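Local structure of penicillin-binding protein 2 (Pbp2) (Helicobacter pylori, 5LP5) at residues M315-E329 / N474-M488. The protein probably acts as a penicillin-binding transpeptidase of peptidoglycan synthesis in cell shape maintenance, and is seen here in complex with MreC. Sequence-based numbering, arbitrary orientation.
Sequences MGVGLSFLENLHITE and NSFQKKKLQALRVGM
L484 lies against the first turn of helix 315-324. Its CD1 packs on L319 CB at 4.0 Å, and its CD2 on M315 CB at 3.7 Å. The M315 chain bends at chi2 and chi3 and meets M488 at about a right angle, methyl CE against CG. L319 has its CG anti to the backbone N (chi1 177°). This lets CD1 reach K480 CB at 3.9 Å, while CD2 lies 4.1 Å from Q477 NE2, the two side chains crossing at about a right angle. The axes of segments 315-324 and 475-488 come within 10.3 Å, their N-to-C directions 129° apart. Both belong to the helical part of the penicillin-binding transpeptidase fold. K314, the first residue of helix 314-324, and S311 just before it are consistent with the SxxK motif of this family. Helix 441-453 also packs on M315, L484 and M488. Farther along, the F476 ring lies obliquely to the backbone of L322 and E323. K480 CG sits over one ring face. K480 then crosses E329 at about a right angle, and its NZ donates to the syn lone pair of E329 OE1 at 3.3 Å, a hydrogen bond within a salt bridge. N474 and Q477 form a capping box at the start of helix 475-493. The Q477 amide is turned 55° from the E323 carboxylate. Q477 NE2 donates a hydrogen bond to E389.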
loop_
_atom_site.group_PDB
_atom_site.type_symbol
_atom_site.label_atom_id
_atom_site.label_comp_id
_atom_site.label_asym_id
_atom_site.label_seq_id
_atom_site.Cartn_x
_atom_site.Cartn_y
_atom_site.Cartn_z
ATOM N N MET A 315 31.863 32.407 15.550
ATOM C CA MET A 315 32.657 32.552 14.334
ATOM C C MET A 315 31.947 33.438 13.281
ATOM O O MET A 315 32.601 34.075 12.442
ATOM C CB MET A 315 33.132 31.188 13.769
ATOM C CG MET A 315 32.132 30.028 13.682
ATOM S SD MET A 315 31.845 28.966 15.131
ATOM C CE MET A 315 33.510 28.809 15.720
ATOM N N GLY A 316 30.622 33.503 13.346
ATOM C CA GLY A 316 29.866 34.463 12.535
ATOM C C GLY A 316 30.048 35.890 13.021
ATOM O O GLY A 316 30.180 36.819 12.221
ATOM N N VAL A 317 30.063 36.047 14.341
ATOM C CA VAL A 317 30.291 37.342 14.998
ATOM C C VAL A 317 31.720 37.843 14.720
ATOM O O VAL A 317 31.934 38.977 14.293
ATOM C CB VAL A 317 30.082 37.226 16.535
ATOM C CG1 VAL A 317 30.368 38.543 17.235
ATOM C CG2 VAL A 317 28.671 36.760 16.865
ATOM N N GLY A 318 32.692 36.977 14.979
ATOM C CA GLY A 318 34.084 37.261 14.678
ATOM C C GLY A 318 34.259 37.681 13.236
ATOM O O GLY A 318 34.970 38.644 12.956
ATOM N N LEU A 319 33.599 36.980 12.317
ATOM C CA LEU A 319 33.710 37.313 10.900
ATOM C C LEU A 319 33.247 38.748 10.624
ATOM O O LEU A 319 33.798 39.429 9.756
ATOM C CB LEU A 319 32.942 36.307 10.036
ATOM C CG LEU A 319 32.928 36.608 8.530
ATOM C CD1 LEU A 319 34.322 36.533 7.938
ATOM C CD2 LEU A 319 31.976 35.684 7.787
ATOM N N SER A 320 32.243 39.199 11.364
ATOM C CA SER A 320 31.773 40.573 11.248
ATOM C C SER A 320 32.803 41.574 11.784
ATOM O O SER A 320 33.010 42.632 11.188
ATOM C CB SER A 320 30.459 40.752 12.009
ATOM O OG SER A 320 29.815 41.966 11.632
ATOM N N PHE A 321 33.438 41.252 12.911
ATOM C CA PHE A 321 34.473 42.119 13.477
ATOM C C PHE A 321 35.552 42.395 12.446
ATOM O O PHE A 321 35.866 43.552 12.134
ATOM C CB PHE A 321 35.157 41.477 14.691
ATOM C CG PHE A 321 34.279 41.330 15.897
ATOM C CD1 PHE A 321 33.128 42.092 16.059
ATOM C CD2 PHE A 321 34.643 40.452 16.906
ATOM C CE1 PHE A 321 32.353 41.953 17.194
ATOM C CE2 PHE A 321 33.871 40.312 18.043
ATOM C CZ PHE A 321 32.726 41.063 18.189
ATOM N N LEU A 322 36.120 41.309 11.927
ATOM C CA LEU A 322 37.233 41.384 10.991
ATOM C C LEU A 322 36.857 42.161 9.753
ATOM O O LEU A 322 37.709 42.771 9.108
ATOM C CB LEU A 322 37.659 39.984 10.570
ATOM C CG LEU A 322 38.192 39.058 11.650
ATOM C CD1 LEU A 322 38.238 37.631 11.115
ATOM C CD2 LEU A 322 39.563 39.525 12.089
ATOM N N GLU A 323 35.579 42.116 9.408
ATOM C CA GLU A 323 35.093 42.735 8.195
ATOM C C GLU A 323 34.874 44.244 8.375
ATOM O O GLU A 323 35.175 45.039 7.476
ATOM C CB GLU A 323 33.804 42.033 7.797
ATOM C CG GLU A 323 33.147 42.512 6.524
ATOM C CD GLU A 323 31.970 41.642 6.154
ATOM O OE1 GLU A 323 31.599 40.753 6.957
ATOM O OE2 GLU A 323 31.419 41.862 5.062
ATOM N N ASN A 324 34.386 44.632 9.552
ATOM C CA ASN A 324 33.896 45.987 9.776
ATOM C C ASN A 324 34.851 46.881 10.562
ATOM O O ASN A 324 34.802 48.110 10.440
ATOM C CB ASN A 324 32.543 45.909 10.474
ATOM C CG ASN A 324 31.455 45.383 9.558
ATOM O OD1 ASN A 324 31.170 45.986 8.523
ATOM N ND2 ASN A 324 30.853 44.246 9.920
ATOM N N LEU A 325 35.714 46.260 11.365
ATOM C CA LEU A 325 36.654 46.996 12.200
ATOM C C LEU A 325 38.028 47.043 11.520
ATOM O O LEU A 325 38.192 46.531 10.409
ATOM C CB LEU A 325 36.738 46.341 13.583
ATOM C CG LEU A 325 35.420 46.163 14.355
ATOM C CD1 LEU A 325 35.663 45.547 15.722
ATOM C CD2 LEU A 325 34.664 47.478 14.512
ATOM N N HIS A 326 38.998 47.681 12.178
ATOM C CA HIS A 326 40.403 47.674 11.741
ATOM C C HIS A 326 41.234 46.740 12.616
ATOM O O HIS A 326 42.061 47.197 13.417
ATOM C CB HIS A 326 41.003 49.079 11.828
ATOM C CG HIS A 326 40.350 50.074 10.928
ATOM N ND1 HIS A 326 39.198 50.748 11.271
ATOM C CD2 HIS A 326 40.706 50.529 9.705
ATOM C CE1 HIS A 326 38.869 51.573 10.293
ATOM N NE2 HIS A 326 39.768 51.458 9.331
ATOM N N ILE A 327 41.007 45.437 12.455
ATOM C CA ILE A 327 41.639 44.404 13.290
ATOM C C ILE A 327 41.863 43.104 12.504
ATOM O O ILE A 327 41.490 43.008 11.333
ATOM C CB ILE A 327 40.822 44.125 14.579
ATOM C CG1 ILE A 327 39.337 43.872 14.266
ATOM C CG2 ILE A 327 40.970 45.283 15.561
ATOM C CD1 ILE A 327 38.937 42.419 14.316
ATOM N N THR A 328 42.508 42.126 13.137
ATOM C CA THR A 328 42.767 40.824 12.509
ATOM C C THR A 328 42.571 39.656 13.481
ATOM O O THR A 328 42.372 39.826 14.696
ATOM C CB THR A 328 44.200 40.700 11.950
ATOM O OG1 THR A 328 45.138 40.724 13.035
ATOM C CG2 THR A 328 44.504 41.814 10.965
ATOM N N GLU A 329 42.634 38.460 12.907
ATOM C CA GLU A 329 42.525 37.216 13.655
ATOM C C GLU A 329 43.544 37.143 14.779
ATOM O O GLU A 329 43.292 36.497 15.785
ATOM C CB GLU A 329 42.623 35.988 12.721
ATOM C CG GLU A 329 43.842 35.897 11.806
ATOM C CD GLU A 329 43.632 36.547 10.444
ATOM O OE1 GLU A 329 42.866 37.530 10.341
ATOM O OE2 GLU A 329 44.260 36.094 9.475
ATOM N N ASN A 474 31.490 37.451 0.042
ATOM C CA ASN A 474 32.435 38.208 -0.782
ATOM C C ASN A 474 33.825 37.559 -0.697
ATOM O O ASN A 474 34.027 36.576 0.044
ATOM C CB ASN A 474 32.497 39.659 -0.313
ATOM C CG ASN A 474 32.958 39.787 1.129
ATOM O OD1 ASN A 474 33.761 39.000 1.624
ATOM N ND2 ASN A 474 32.431 40.771 1.816
ATOM N N SER A 475 34.769 38.122 -1.450
ATOM C CA SER A 475 36.157 37.681 -1.431
ATOM C C SER A 475 36.739 37.669 -0.020
ATOM O O SER A 475 37.198 36.625 0.480
ATOM C CB SER A 475 37.000 38.608 -2.307
ATOM O OG SER A 475 36.662 38.446 -3.669
ATOM N N PHE A 476 36.714 38.839 0.611
ATOM C CA PHE A 476 37.359 39.034 1.904
ATOM C C PHE A 476 36.876 38.002 2.922
ATOM O O PHE A 476 37.685 37.392 3.632
ATOM C CB PHE A 476 37.092 40.457 2.421
ATOM C CG PHE A 476 37.615 40.701 3.807
ATOM C CD1 PHE A 476 38.923 41.101 4.018
ATOM C CD2 PHE A 476 36.801 40.502 4.903
ATOM C CE1 PHE A 476 39.402 41.312 5.301
ATOM C CE2 PHE A 476 37.273 40.714 6.185
ATOM C CZ PHE A 476 38.578 41.114 6.387
ATOM N N GLN A 477 35.559 37.813 2.985
ATOM C CA GLN A 477 34.959 36.918 3.963
ATOM C C GLN A 477 35.422 35.472 3.788
ATOM O O GLN A 477 35.731 34.807 4.774
ATOM C CB GLN A 477 33.435 36.982 3.890
ATOM C CG GLN A 477 32.845 38.264 4.444
ATOM C CD GLN A 477 31.385 38.402 4.088
ATOM O OE1 GLN A 477 31.021 38.409 2.912
ATOM N NE2 GLN A 477 30.539 38.502 5.103
ATOM N N LYS A 478 35.474 35.000 2.543
ATOM C CA LYS A 478 35.902 33.631 2.261
ATOM C C LYS A 478 37.321 33.345 2.766
ATOM O O LYS A 478 37.567 32.299 3.379
ATOM C CB LYS A 478 35.797 33.335 0.769
ATOM C CG LYS A 478 34.370 33.188 0.262
ATOM C CD LYS A 478 34.356 32.806 -1.208
ATOM C CE LYS A 478 32.953 32.706 -1.777
ATOM N NZ LYS A 478 33.031 32.230 -3.187
ATOM N N LYS A 479 38.243 34.275 2.525
ATOM C CA LYS A 479 39.614 34.132 3.023
ATOM C C LYS A 479 39.664 33.963 4.539
ATOM O O LYS A 479 40.384 33.107 5.059
ATOM C CB LYS A 479 40.491 35.329 2.634
ATOM C CG LYS A 479 41.804 35.362 3.424
ATOM C CD LYS A 479 42.934 36.164 2.792
ATOM C CE LYS A 479 44.284 35.591 3.236
ATOM N NZ LYS A 479 45.456 36.261 2.621
ATOM N N LYS A 480 38.895 34.780 5.244
ATOM C CA LYS A 480 38.873 34.737 6.699
ATOM C C LYS A 480 38.267 33.444 7.249
ATOM O O LYS A 480 38.493 33.099 8.408
ATOM C CB LYS A 480 38.131 35.950 7.250
ATOM C CG LYS A 480 38.801 37.273 6.920
ATOM C CD LYS A 480 40.216 37.367 7.479
ATOM C CE LYS A 480 41.025 38.466 6.806
ATOM N NZ LYS A 480 42.450 38.383 7.214
ATOM N N LEU A 481 37.518 32.721 6.418
ATOM C CA LEU A 481 36.925 31.448 6.837
ATOM C C LEU A 481 37.952 30.473 7.408
ATOM O O LEU A 481 37.682 29.794 8.406
ATOM C CB LEU A 481 36.158 30.779 5.686
ATOM C CG LEU A 481 34.860 31.465 5.253
ATOM C CD1 LEU A 481 34.229 30.738 4.083
ATOM C CD2 LEU A 481 33.874 31.559 6.405
ATOM N N GLN A 482 39.125 30.385 6.785
ATOM C CA GLN A 482 40.090 29.390 7.244
ATOM C C GLN A 482 40.448 29.635 8.701
ATOM O O GLN A 482 40.478 28.707 9.517
ATOM C CB GLN A 482 41.350 29.352 6.400
ATOM C CG GLN A 482 42.109 28.074 6.718
ATOM C CD GLN A 482 43.285 27.822 5.829
ATOM O OE1 GLN A 482 43.712 28.680 5.057
ATOM N NE2 GLN A 482 43.828 26.622 5.933
ATOM N N ALA A 483 40.704 30.901 9.014
ATOM C CA ALA A 483 40.955 31.312 10.381
ATOM C C ALA A 483 39.911 30.714 11.297
ATOM O O ALA A 483 40.237 30.089 12.312
ATOM C CB ALA A 483 40.920 32.817 10.484
ATOM N N LEU A 484 38.652 30.898 10.915
ATOM C CA LEU A 484 37.522 30.400 11.701
ATOM C C LEU A 484 37.557 28.874 11.831
ATOM O O LEU A 484 37.296 28.332 12.909
ATOM C CB LEU A 484 36.201 30.840 11.075
ATOM C CG LEU A 484 36.012 32.352 10.927
ATOM C CD1 LEU A 484 34.744 32.691 10.151
ATOM C CD2 LEU A 484 36.004 33.037 12.285
ATOM N N ARG A 485 37.882 28.193 10.733
ATOM C CA ARG A 485 37.961 26.734 10.742
ATOM C C ARG A 485 39.043 26.243 11.693
ATOM O O ARG A 485 38.838 25.261 12.436
ATOM C CB ARG A 485 38.215 26.199 9.338
ATOM C CG ARG A 485 37.008 26.351 8.428
ATOM C CD ARG A 485 37.174 25.578 7.147
ATOM N NE ARG A 485 38.097 26.256 6.248
ATOM C CZ ARG A 485 37.741 27.028 5.224
ATOM N NH1 ARG A 485 36.467 27.258 4.932
ATOM N NH2 ARG A 485 38.684 27.583 4.478
ATOM N N VAL A 486 40.182 26.940 11.670
ATOM C CA VAL A 486 41.313 26.597 12.535
ATOM C C VAL A 486 40.882 26.707 13.992
ATOM O O VAL A 486 41.241 25.871 14.827
ATOM C CB VAL A 486 42.558 27.491 12.266
ATOM C CG1 VAL A 486 43.673 27.201 13.281
ATOM C CG2 VAL A 486 43.081 27.289 10.839
ATOM N N GLY A 487 40.108 27.739 14.293
ATOM C CA GLY A 487 39.541 27.878 15.620
ATOM C C GLY A 487 38.693 26.665 15.981
ATOM O O GLY A 487 38.914 26.047 17.030
ATOM N N MET A 488 37.735 26.323 15.110
ATOM C CA MET A 488 36.857 25.169 15.329
ATOM C C MET A 488 37.708 23.908 15.460
ATOM O O MET A 488 37.451 23.062 16.314
ATOM C CB MET A 488 35.833 25.016 14.191
ATOM C CG MET A 488 34.801 26.148 14.086
ATOM S SD MET A 488 33.563 26.028 12.762
ATOM C CE MET A 488 32.635 24.676 13.479
#